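Local coordinates for interleukin-20 receptor subunit beta (Homo sapiens, PDB 6DF3), which forms with IL20RA a receptor for the cytokines IL-19, IL-20 and IL-24, and with IL22RA1 a receptor for IL-20 and IL-24, at residues 47-52 against 76-81; 14-19 against 95-100; 172-175 against 180-183; 123-126 against 130-133. The protein carries 1 engineered substitution. One frame throughout, in Å; residues are numbered along the deposited sequence.

Contact 1: residues 47-52 against 76-81; sequences HIWIPS and NLRVRA
The backbones of 47-52 and 76-81 do not pair directly: W49 and L77, the nearest residues, keep their CA atoms 8.7 Å apart. Strand 31-37 lies between strands 50-51 and 74-83 in the antiparallel four-stranded sheet of the first fibronectin type III domain. The contact therefore passes over the middle strand mainly by side chains. W49 and R78 carry it. The guanidinium of R78 lies flat on one face of the W49 indole, with the planes 8° apart. This is a cation-pi stack. R78 CZ sits 3.5 Å from the centroid of the five-membered ring of W49, 18° off its normal. R78 CD covers the six-membered ring in a CH-pi contact, 3.6 Å from the centroid of that ring of W49. The extended chain from CG to NE lays the methylenes and the charged end of R78 along one indole face. E35, on the middle strand, forms a salt bridge with R78 NH2 and probably helps fix the rotation of the guanidinium. W90 makes a further cation-pi contact with R78. The positive charge is probably stabilised by the two aromatic rings and the E35 carboxylate. N76 adds an apolar touch while its amide ND2 turns to S42 and Q37. Its CB approaches the six-membered end of the indole obliquely, 3.7 Å from W49 CH2.

Contact 2: residues 14-19 against 95-100; sequences MKHLLM and HPFNRQ. Engineered in segment 95-100: Q100 (natural residue Asn).
The H16 ring lies between two different neighbours. F97 CE2 is over one face, offset toward the rim, and the backbone O of M14 is over the opposite face. In the plane of the H16 ring, at its edge, a water lies 2.9 Å from H16 NE2. The same water accepts a hydrogen bond from R99 NH1 at 3.2 Å and sits in the guanidinium plane. It bridges the two segments, which have no direct hydrogen bond. The H16 and F97 rings meet obliquely, with centroids 5.1 Å apart and planes at 54°. R99 CB packs against the imidazole, 3.7 Å from H16 CE1. The M14 chain folds back at chi2 and chi3 (-70° and -78°), which brings its methyl CE to 3.8 Å from R99 CD. The contact lies inside the first fibronectin type III domain. It joins strand 15-19 to the end of strand 86-98, which belong to different sheets of the β-sandwich. S11 OG bonds H16 ND1 and T72 OG1 bonds R99 NE, which probably helps orient both side chains. Apolar faces and aliphatic carbons make the direct contact, while the buried polar edges of H16 and R99 are served by hydroxyls and a shared water.

Contact 3: residues 172-175 against 180-183; sequences ETFV and RYSA. Unlike the reference sequence in segment 172-175: E172 (reference Gln).
Backbone hydrogen bonds join 172-175 to 180-183 as an antiparallel β-hairpin in the second fibronectin type III domain. V175 N donates to R180 O at 3.0 Å in a hydrogen-bonded pair, and F174 with Y181 forms the adjacent non-hydrogen-bonded pair. S182 N donates to T173 O, also at 3.0 Å. A side chain supplies the next link: T173 N donates to S182 OG over 3.1 Å, with a bent angle of 137°. S182 OG in turn donates to A183 O at 2.8 Å. Two bonds hold the hydroxyl, with its chi1 of 81° placing OG between the backbone N and carbonyl carbon of S182. Aromatic contact follows on the face that carries F174 and Y181. F174 CD1 lies over the centre of the Y181 ring, 3.2 Å from Y181 CE2, yet the ring planes are 38° apart and the pair is oblique. Apolar contact continues with T173 CG2 against S182 CB. Beside the rings, the extended E172 chain brings OE1 to 3.6 Å from Y181 CB. At S182 a side chain replaces a backbone acceptor: its hydroxyl takes the T173 N-H that S182 O would probably accept in a regular hydrogen-bonded pair, and donates its own hydrogen bond to A183 O.

Contact 4: residues 123-126 against 130-133; sequences EDLG and EFLV
F131 points its ring into the turn 123-126, and the nearest atom there is a carbonyl oxygen. E123 O lies 3.2 Å from F131 CZ, an oblique approach to the end of the ring with no hydrogen bond. L125 reaches the same end. Its CD1 is 4.1 Å from F131 CE2, and the two side chains cross at about a right angle. In F131 the ring stands anti to the carbonyl carbon (chi1 -61°), which turns it toward the loop. T173, on the neighbouring strand 167-175, touches both L125 and F131, and P107 and L122 also pack on F131. These side chains belong to the second fibronectin type III domain, where 123-126 follows strand 117-122 and leads back toward strand 130-137. The loop is shaped by its own bonds. D124 is the centre of an inverse gamma turn, in which L125 N makes a weak bond to E123 O at 3.0 Å. The oxygen facing the phenyl ring is thus also the acceptor of the turn. D124 OD1 then accepts from G126 N at 3.1 Å, forming an Asx turn. G126 has phi/psi of 94°/162°, where a CB would press on the carbonyl O of L125. Farther out, L125 touches N13 of the first domain.

Overall arrangement
Contacts 1 and 2 belong to the first fibronectin type III domain, and contacts 3 and 4 to the second. Along the chain, contact 1 is nested within the loop closed by contact 2; contact 4 follows, then contact 3. Strands 74-83 and 86-98 are sheet neighbours and join the first two contacts, whose centres are about 14 Å apart. Strands 130-137 and 167-175 likewise join contacts 3 and 4, with centres about 9 Å apart. At the domain boundary R180 NH1 probably bonds the backbone O of engineered Q100, and M14 packs on V175. Contacts 2 and 3 thus tie together the two domains of this extracellular part of a type II cytokine receptor.

Contact 1: residues 47-52 against 76-81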
loop_
_atom_site.group_PDB
_atom_site.type_symbol
_atom_site.label_atom_id
_atom_site.label_comp_id
_atom_site.label_asym_id
_atom_site.label_seq_id
_atom_site.Cartn_x
_atom_site.Cartn_y
_atom_site.Cartn_z
ATOM N N HIS C 47 28.569 -2.143 -6.476
ATOM C CA HIS C 47 29.302 -3.160 -5.768
ATOM C C HIS C 47 28.459 -3.889 -4.753
ATOM O O HIS C 47 28.938 -4.798 -4.039
ATOM C CB HIS C 47 30.557 -2.498 -5.151
ATOM C CG HIS C 47 30.226 -1.442 -4.128
ATOM N ND1 HIS C 47 29.651 -0.227 -4.472
ATOM C CD2 HIS C 47 30.305 -1.454 -2.773
ATOM C CE1 HIS C 47 29.429 0.471 -3.376
ATOM N NE2 HIS C 47 29.841 -0.234 -2.332
ATOM N N ILE C 48 27.186 -3.564 -4.657
ATOM C CA ILE C 48 26.369 -4.136 -3.571
ATOM C C ILE C 48 25.315 -5.055 -4.187
ATOM O O ILE C 48 24.495 -4.580 -4.998
ATOM C CB ILE C 48 25.657 -3.042 -2.755
ATOM C CG1 ILE C 48 26.680 -2.212 -1.989
ATOM C CG2 ILE C 48 24.595 -3.665 -1.836
ATOM C CD1 ILE C 48 26.135 -1.023 -1.203
ATOM N N TRP C 49 25.317 -6.311 -3.731
ATOM C CA TRP C 49 24.332 -7.298 -4.064
ATOM C C TRP C 49 23.579 -7.670 -2.822
ATOM O O TRP C 49 24.128 -7.750 -1.678
ATOM C CB TRP C 49 25.048 -8.518 -4.686
ATOM C CG TRP C 49 25.711 -8.190 -6.036
ATOM C CD1 TRP C 49 26.896 -7.556 -6.218
ATOM C CD2 TRP C 49 25.188 -8.448 -7.349
ATOM N NE1 TRP C 49 27.125 -7.381 -7.571
ATOM C CE2 TRP C 49 26.104 -7.917 -8.279
ATOM C CE3 TRP C 49 24.031 -9.080 -7.828
ATOM C CZ2 TRP C 49 25.938 -8.044 -9.646
ATOM C CZ3 TRP C 49 23.826 -9.153 -9.211
ATOM C CH2 TRP C 49 24.782 -8.647 -10.102
ATOM N N ILE C 50 22.288 -7.888 -2.995
ATOM C CA ILE C 50 21.416 -8.169 -1.867
ATOM C C ILE C 50 20.991 -9.648 -1.862
ATOM O O ILE C 50 20.603 -10.201 -2.888
ATOM C CB ILE C 50 20.164 -7.290 -2.007
ATOM C CG1 ILE C 50 20.619 -5.853 -2.159
ATOM C CG2 ILE C 50 19.170 -7.533 -0.871
ATOM C CD1 ILE C 50 19.530 -4.986 -2.680
ATOM N N PRO C 51 20.996 -10.277 -0.681
ATOM C CA PRO C 51 20.523 -11.656 -0.623
ATOM C C PRO C 51 19.078 -11.801 -0.967
ATOM O O PRO C 51 18.260 -11.012 -0.521
ATOM C CB PRO C 51 20.710 -12.046 0.877
ATOM C CG PRO C 51 21.803 -11.149 1.346
ATOM C CD PRO C 51 21.689 -9.874 0.563
ATOM N N SER C 52 18.779 -12.836 -1.731
ATOM C CA SER C 52 17.450 -13.203 -2.086
ATOM C C SER C 52 16.641 -13.553 -0.837
ATOM O O SER C 52 17.175 -14.041 0.143
ATOM C CB SER C 52 17.540 -14.447 -2.964
ATOM O OG SER C 52 16.239 -14.773 -3.436
ATOM N N ASN C 76 19.461 -7.086 -12.049
ATOM C CA ASN C 76 20.490 -8.052 -12.180
ATOM C C ASN C 76 20.299 -9.109 -11.146
ATOM O O ASN C 76 19.924 -8.826 -10.023
ATOM C CB ASN C 76 21.871 -7.406 -11.955
ATOM C CG ASN C 76 22.139 -6.257 -12.902
ATOM O OD1 ASN C 76 21.619 -6.222 -14.002
ATOM N ND2 ASN C 76 22.916 -5.282 -12.437
ATOM N N LEU C 77 20.642 -10.321 -11.525
ATOM C CA LEU C 77 20.558 -11.491 -10.668
ATOM C C LEU C 77 21.848 -12.306 -10.883
ATOM O O LEU C 77 22.397 -12.325 -11.970
ATOM C CB LEU C 77 19.347 -12.275 -11.081
ATOM C CG LEU C 77 17.999 -11.657 -10.678
ATOM C CD1 LEU C 77 16.920 -12.257 -11.557
ATOM C CD2 LEU C 77 17.762 -12.009 -9.228
ATOM N N ARG C 78 22.384 -12.880 -9.811
ATOM C CA ARG C 78 23.498 -13.778 -9.909
ATOM C C ARG C 78 23.353 -14.966 -8.983
ATOM O O ARG C 78 22.730 -14.887 -7.936
ATOM C CB ARG C 78 24.784 -13.053 -9.604
ATOM C CG ARG C 78 24.897 -12.516 -8.206
ATOM C CD ARG C 78 26.266 -11.851 -7.996
ATOM N NE ARG C 78 26.505 -11.584 -6.598
ATOM C CZ ARG C 78 27.583 -10.958 -6.142
ATOM N NH1 ARG C 78 28.546 -10.572 -6.952
ATOM N NH2 ARG C 78 27.699 -10.730 -4.860
ATOM N N VAL C 79 23.974 -16.053 -9.341
ATOM C CA VAL C 79 23.809 -17.286 -8.578
ATOM C C VAL C 79 25.122 -18.027 -8.442
ATOM O O VAL C 79 25.970 -17.959 -9.318
ATOM C CB VAL C 79 22.774 -18.190 -9.232
ATOM C CG1 VAL C 79 23.249 -18.624 -10.611
ATOM C CG2 VAL C 79 22.468 -19.420 -8.360
ATOM N N ARG C 80 25.320 -18.717 -7.334
ATOM C CA ARG C 80 26.517 -19.544 -7.220
ATOM C C ARG C 80 26.194 -20.837 -6.520
ATOM O O ARG C 80 25.144 -20.975 -5.900
ATOM C CB ARG C 80 27.623 -18.796 -6.480
ATOM C CG ARG C 80 27.450 -18.684 -4.962
ATOM C CD ARG C 80 28.621 -17.986 -4.278
ATOM N NE ARG C 80 28.231 -17.627 -2.915
ATOM C CZ ARG C 80 28.969 -16.911 -2.067
ATOM N NH1 ARG C 80 30.183 -16.489 -2.392
ATOM N NH2 ARG C 80 28.473 -16.625 -0.863
ATOM N N ALA C 81 27.118 -21.780 -6.618
ATOM C CA ALA C 81 26.935 -23.075 -6.041
ATOM C C ALA C 81 27.903 -23.248 -4.894
ATOM O O ALA C 81 28.999 -22.718 -4.943
ATOM C CB ALA C 81 27.170 -24.128 -7.095
#

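Contact 2: residues 14-19 against 95-100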
loop_
_atom_site.group_PDB
_atom_site.type_symbol
_atom_site.label_atom_id
_atom_site.label_comp_id
_atom_site.label_asym_id
_atom_site.label_seq_id
_atom_site.Cartn_x
_atom_site.Cartn_y
_atom_site.Cartn_z
ATOM N N MET C 14 3.218 -12.401 -13.230
ATOM C CA MET C 14 3.958 -11.768 -12.080
ATOM C C MET C 14 4.598 -12.681 -11.091
ATOM O O MET C 14 5.034 -12.221 -10.057
ATOM C CB MET C 14 3.090 -10.727 -11.359
ATOM C CG MET C 14 2.670 -9.616 -12.282
ATOM S SD MET C 14 4.016 -8.451 -12.833
ATOM C CE MET C 14 4.155 -7.448 -11.339
ATOM N N LYS C 15 4.739 -13.969 -11.405
ATOM C CA LYS C 15 5.619 -14.870 -10.637
ATOM C C LYS C 15 6.967 -15.049 -11.365
ATOM O O LYS C 15 6.991 -15.551 -12.512
ATOM C CB LYS C 15 4.955 -16.233 -10.501
ATOM C CG LYS C 15 5.744 -17.129 -9.584
ATOM C CD LYS C 15 5.172 -18.541 -9.555
ATOM C CE LYS C 15 5.969 -19.389 -8.574
ATOM N NZ LYS C 15 5.882 -20.835 -8.902
ATOM N N HIS C 16 8.081 -14.659 -10.747
ATOM C CA HIS C 16 9.370 -14.729 -11.428
ATOM C C HIS C 16 10.276 -15.811 -10.887
ATOM O O HIS C 16 10.735 -15.747 -9.735
ATOM C CB HIS C 16 10.088 -13.391 -11.396
ATOM C CG HIS C 16 9.180 -12.225 -11.363
ATOM N ND1 HIS C 16 8.269 -11.962 -12.369
ATOM C CD2 HIS C 16 9.060 -11.204 -10.451
ATOM C CE1 HIS C 16 7.553 -10.888 -12.026
ATOM N NE2 HIS C 16 8.021 -10.401 -10.869
ATOM N N LEU C 17 10.593 -16.760 -11.771
ATOM C CA LEU C 17 11.439 -17.912 -11.476
ATOM C C LEU C 17 12.817 -17.767 -12.114
ATOM O O LEU C 17 12.907 -17.737 -13.310
ATOM C CB LEU C 17 10.777 -19.184 -12.045
ATOM C CG LEU C 17 10.199 -20.276 -11.179
ATOM C CD1 LEU C 17 9.898 -21.577 -11.992
ATOM C CD2 LEU C 17 11.138 -20.604 -10.035
ATOM N N LEU C 18 13.880 -17.678 -11.332
ATOM C CA LEU C 18 15.240 -17.740 -11.872
ATOM C C LEU C 18 15.613 -19.206 -11.983
ATOM O O LEU C 18 15.172 -19.984 -11.126
ATOM C CB LEU C 18 16.223 -16.998 -10.975
ATOM C CG LEU C 18 17.712 -17.036 -11.376
ATOM C CD1 LEU C 18 17.859 -16.268 -12.664
ATOM C CD2 LEU C 18 18.571 -16.448 -10.279
ATOM N N MET C 19 16.353 -19.598 -13.042
ATOM C CA MET C 19 16.611 -21.054 -13.416
ATOM C C MET C 19 17.973 -21.136 -14.003
ATOM O O MET C 19 18.434 -20.170 -14.574
ATOM C CB MET C 19 15.666 -21.658 -14.468
ATOM C CG MET C 19 14.193 -21.617 -14.048
ATOM S SD MET C 19 12.927 -22.062 -15.293
ATOM C CE MET C 19 13.684 -21.439 -16.800
ATOM N N HIS C 95 20.976 -10.911 -19.581
ATOM C CA HIS C 95 20.095 -9.774 -19.767
ATOM C C HIS C 95 19.273 -9.511 -18.534
ATOM O O HIS C 95 18.519 -10.360 -18.080
ATOM C CB HIS C 95 19.194 -10.007 -20.983
ATOM C CG HIS C 95 19.992 -10.149 -22.254
ATOM N ND1 HIS C 95 20.114 -11.349 -22.940
ATOM C CD2 HIS C 95 20.798 -9.262 -22.898
ATOM C CE1 HIS C 95 20.907 -11.176 -23.982
ATOM N NE2 HIS C 95 21.332 -9.921 -23.983
ATOM N N PRO C 96 19.443 -8.331 -17.954
ATOM C CA PRO C 96 18.742 -7.907 -16.773
ATOM C C PRO C 96 17.222 -8.115 -16.908
ATOM O O PRO C 96 16.675 -7.951 -17.965
ATOM C CB PRO C 96 19.037 -6.400 -16.772
ATOM C CG PRO C 96 20.403 -6.308 -17.333
ATOM C CD PRO C 96 20.328 -7.264 -18.468
ATOM N N PHE C 97 16.566 -8.548 -15.866
ATOM C CA PHE C 97 15.126 -8.823 -15.905
ATOM C C PHE C 97 14.258 -7.620 -15.381
ATOM O O PHE C 97 14.494 -7.082 -14.269
ATOM C CB PHE C 97 14.816 -10.005 -14.983
ATOM C CG PHE C 97 13.358 -10.350 -14.959
ATOM C CD1 PHE C 97 12.771 -10.923 -16.096
ATOM C CD2 PHE C 97 12.565 -10.024 -13.845
ATOM C CE1 PHE C 97 11.417 -11.187 -16.106
ATOM C CE2 PHE C 97 11.218 -10.313 -13.834
ATOM C CZ PHE C 97 10.628 -10.872 -14.966
ATOM N N ASN C 98 13.218 -7.296 -16.136
ATOM C CA ASN C 98 12.255 -6.306 -15.862
ATOM C C ASN C 98 10.875 -6.981 -15.845
ATOM O O ASN C 98 10.388 -7.483 -16.890
ATOM C CB ASN C 98 12.292 -5.201 -16.933
ATOM C CG ASN C 98 11.443 -3.952 -16.527
ATOM O OD1 ASN C 98 10.376 -4.074 -15.900
ATOM N ND2 ASN C 98 11.922 -2.767 -16.876
ATOM N N ARG C 99 10.160 -6.871 -14.715
ATOM C CA ARG C 99 8.844 -7.474 -14.631
ATOM C C ARG C 99 7.819 -6.913 -15.641
ATOM O O ARG C 99 6.805 -7.500 -15.780
ATOM C CB ARG C 99 8.288 -7.437 -13.223
ATOM C CG ARG C 99 7.867 -6.036 -12.753
ATOM C CD ARG C 99 7.647 -6.023 -11.238
ATOM N NE ARG C 99 7.161 -4.714 -10.820
ATOM C CZ ARG C 99 6.728 -4.422 -9.613
ATOM N NH1 ARG C 99 6.613 -5.360 -8.688
ATOM N NH2 ARG C 99 6.379 -3.172 -9.356
ATOM N N GLN C 100 8.059 -5.760 -16.257
ATOM C CA GLN C 100 7.261 -5.249 -17.382
ATOM C C GLN C 100 7.105 -6.350 -18.483
ATOM O O GLN C 100 6.171 -6.386 -19.188
ATOM C CB GLN C 100 7.979 -4.002 -17.925
ATOM C CG GLN C 100 7.384 -3.256 -19.132
ATOM C CD GLN C 100 6.271 -2.304 -18.704
ATOM O OE1 GLN C 100 6.427 -1.529 -17.744
ATOM N NE2 GLN C 100 5.136 -2.354 -19.404
HETATM O O HOH W 1 7.127 -8.486 -8.950
#

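Contact 3: residues 172-175 against 180-183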
loop_
_atom_site.group_PDB
_atom_site.type_symbol
_atom_site.label_atom_id
_atom_site.label_comp_id
_atom_site.label_asym_id
_atom_site.label_seq_id
_atom_site.Cartn_x
_atom_site.Cartn_y
_atom_site.Cartn_z
ATOM N N GLU C 172 -10.433 -10.704 -19.034
ATOM C CA GLU C 172 -9.122 -10.185 -19.344
ATOM C C GLU C 172 -8.522 -9.790 -17.989
ATOM O O GLU C 172 -9.260 -9.563 -17.029
ATOM C CB GLU C 172 -9.416 -8.924 -20.153
ATOM C CG GLU C 172 -8.311 -8.304 -20.948
ATOM C CD GLU C 172 -8.632 -6.873 -21.406
ATOM O OE1 GLU C 172 -7.958 -6.397 -22.349
ATOM O OE2 GLU C 172 -9.528 -6.200 -20.847
ATOM N N THR C 173 -7.214 -9.599 -17.940
ATOM C CA THR C 173 -6.515 -9.360 -16.714
ATOM C C THR C 173 -5.838 -7.959 -16.918
ATOM O O THR C 173 -5.601 -7.556 -18.071
ATOM C CB THR C 173 -5.554 -10.547 -16.597
ATOM O OG1 THR C 173 -5.776 -11.330 -15.412
ATOM C CG2 THR C 173 -4.182 -10.105 -16.778
ATOM N N PHE C 174 -5.591 -7.212 -15.829
ATOM C CA PHE C 174 -4.896 -5.884 -15.851
ATOM C C PHE C 174 -3.981 -5.759 -14.640
ATOM O O PHE C 174 -4.405 -6.094 -13.557
ATOM C CB PHE C 174 -5.850 -4.680 -15.806
ATOM C CG PHE C 174 -5.138 -3.347 -15.731
ATOM C CD1 PHE C 174 -4.420 -2.848 -16.825
ATOM C CD2 PHE C 174 -5.149 -2.595 -14.558
ATOM C CE1 PHE C 174 -3.738 -1.618 -16.763
ATOM C CE2 PHE C 174 -4.479 -1.358 -14.481
ATOM C CZ PHE C 174 -3.769 -0.859 -15.580
ATOM N N VAL C 175 -2.756 -5.260 -14.867
ATOM C CA VAL C 175 -1.644 -5.249 -13.906
ATOM C C VAL C 175 -1.118 -3.793 -13.814
ATOM O O VAL C 175 -0.303 -3.324 -14.675
ATOM C CB VAL C 175 -0.511 -6.258 -14.346
ATOM C CG1 VAL C 175 0.713 -6.183 -13.422
ATOM C CG2 VAL C 175 -1.015 -7.702 -14.321
ATOM N N ARG C 180 -0.235 -3.057 -18.224
ATOM C CA ARG C 180 -0.517 -4.044 -19.266
ATOM C C ARG C 180 -1.753 -4.838 -18.905
ATOM O O ARG C 180 -2.000 -5.071 -17.734
ATOM C CB ARG C 180 0.682 -4.975 -19.514
ATOM C CG ARG C 180 1.838 -4.274 -20.231
ATOM C CD ARG C 180 3.028 -5.230 -20.462
ATOM N NE ARG C 180 2.543 -6.505 -21.001
ATOM C CZ ARG C 180 2.963 -7.740 -20.702
ATOM N NH1 ARG C 180 3.929 -7.982 -19.817
ATOM N NH2 ARG C 180 2.368 -8.756 -21.302
ATOM N N TYR C 181 -2.527 -5.168 -19.954
ATOM C CA TYR C 181 -3.648 -6.120 -19.928
ATOM C C TYR C 181 -3.219 -7.375 -20.699
ATOM O O TYR C 181 -2.418 -7.261 -21.669
ATOM C CB TYR C 181 -4.892 -5.552 -20.668
ATOM C CG TYR C 181 -5.388 -4.194 -20.176
ATOM C CD1 TYR C 181 -4.730 -2.996 -20.566
ATOM C CD2 TYR C 181 -6.491 -4.102 -19.306
ATOM C CE1 TYR C 181 -5.139 -1.743 -20.089
ATOM C CE2 TYR C 181 -6.938 -2.846 -18.831
ATOM C CZ TYR C 181 -6.263 -1.670 -19.233
ATOM O OH TYR C 181 -6.661 -0.435 -18.763
ATOM N N SER C 182 -3.757 -8.526 -20.269
ATOM C CA SER C 182 -3.757 -9.770 -21.057
ATOM C C SER C 182 -4.744 -9.757 -22.258
ATOM O O SER C 182 -5.603 -8.885 -22.393
ATOM C CB SER C 182 -4.096 -10.997 -20.193
ATOM O OG SER C 182 -5.490 -11.174 -19.976
ATOM N N ALA C 183 -4.606 -10.765 -23.112
ATOM C CA ALA C 183 -5.598 -11.090 -24.142
ATOM C C ALA C 183 -6.882 -11.486 -23.424
ATOM O O ALA C 183 -6.833 -11.905 -22.265
ATOM C CB ALA C 183 -5.110 -12.268 -25.017
#

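Contact 4: residues 123-126 against 130-133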
loop_
_atom_site.group_PDB
_atom_site.type_symbol
_atom_site.label_atom_id
_atom_site.label_comp_id
_atom_site.label_asym_id
_atom_site.label_seq_id
_atom_site.Cartn_x
_atom_site.Cartn_y
_atom_site.Cartn_z
ATOM N N GLU C 123 -10.053 -17.045 -11.897
ATOM C CA GLU C 123 -8.951 -17.753 -11.307
ATOM C C GLU C 123 -8.193 -16.730 -10.452
ATOM O O GLU C 123 -7.988 -15.589 -10.876
ATOM C CB GLU C 123 -8.081 -18.285 -12.438
ATOM C CG GLU C 123 -7.021 -19.296 -12.015
ATOM C CD GLU C 123 -6.081 -19.663 -13.156
ATOM O OE1 GLU C 123 -5.493 -18.717 -13.772
ATOM O OE2 GLU C 123 -5.971 -20.891 -13.437
ATOM N N ASP C 124 -7.810 -17.126 -9.256
ATOM C CA ASP C 124 -7.066 -16.232 -8.325
ATOM C C ASP C 124 -5.623 -15.938 -8.724
ATOM O O ASP C 124 -4.726 -16.553 -8.207
ATOM C CB ASP C 124 -7.070 -16.874 -6.948
ATOM C CG ASP C 124 -6.580 -15.933 -5.840
ATOM O OD1 ASP C 124 -5.733 -15.015 -6.073
ATOM O OD2 ASP C 124 -7.024 -16.159 -4.690
ATOM N N LEU C 125 -5.383 -14.955 -9.582
ATOM C CA LEU C 125 -4.020 -14.555 -9.896
ATOM C C LEU C 125 -3.277 -13.612 -8.880
ATOM O O LEU C 125 -2.110 -13.214 -9.111
ATOM C CB LEU C 125 -3.985 -13.951 -11.297
ATOM C CG LEU C 125 -4.462 -14.927 -12.384
ATOM C CD1 LEU C 125 -4.728 -14.165 -13.666
ATOM C CD2 LEU C 125 -3.393 -16.000 -12.648
ATOM N N GLY C 126 -3.868 -13.277 -7.757
ATOM C CA GLY C 126 -3.135 -12.375 -6.827
ATOM C C GLY C 126 -3.368 -10.825 -6.887
ATOM O O GLY C 126 -3.886 -10.259 -7.932
ATOM N N GLU C 130 -6.098 -6.920 -11.483
ATOM C CA GLU C 130 -7.530 -6.597 -11.634
ATOM C C GLU C 130 -8.097 -7.253 -12.941
ATOM O O GLU C 130 -7.361 -7.406 -13.977
ATOM C CB GLU C 130 -7.737 -5.075 -11.671
ATOM C CG GLU C 130 -7.514 -4.359 -10.340
ATOM C CD GLU C 130 -7.437 -2.828 -10.497
ATOM O OE1 GLU C 130 -8.508 -2.230 -10.772
ATOM O OE2 GLU C 130 -6.309 -2.236 -10.384
ATOM N N PHE C 131 -9.384 -7.636 -12.864
ATOM C CA PHE C 131 -10.108 -8.350 -13.955
ATOM C C PHE C 131 -11.154 -7.442 -14.591
ATOM O O PHE C 131 -11.974 -6.814 -13.889
ATOM C CB PHE C 131 -10.813 -9.632 -13.479
ATOM C CG PHE C 131 -9.882 -10.665 -12.926
ATOM C CD1 PHE C 131 -9.483 -10.619 -11.592
ATOM C CD2 PHE C 131 -9.359 -11.691 -13.750
ATOM C CE1 PHE C 131 -8.610 -11.578 -11.069
ATOM C CE2 PHE C 131 -8.495 -12.669 -13.235
ATOM C CZ PHE C 131 -8.107 -12.605 -11.900
ATOM N N LEU C 132 -11.066 -7.371 -15.914
ATOM C CA LEU C 132 -12.079 -6.813 -16.787
ATOM C C LEU C 132 -12.931 -7.929 -17.343
ATOM O O LEU C 132 -12.432 -8.897 -17.881
ATOM C CB LEU C 132 -11.406 -6.156 -17.963
ATOM C CG LEU C 132 -12.011 -4.866 -18.436
ATOM C CD1 LEU C 132 -11.011 -3.789 -18.053
ATOM C CD2 LEU C 132 -12.318 -4.888 -19.949
ATOM N N VAL C 133 -14.232 -7.789 -17.237
ATOM C CA VAL C 133 -15.159 -8.792 -17.759
ATOM C C VAL C 133 -16.094 -8.065 -18.697
ATOM O O VAL C 133 -16.729 -7.098 -18.306
ATOM C CB VAL C 133 -15.933 -9.523 -16.641
ATOM C CG1 VAL C 133 -16.794 -10.642 -17.211
ATOM C CG2 VAL C 133 -14.948 -10.108 -15.636
#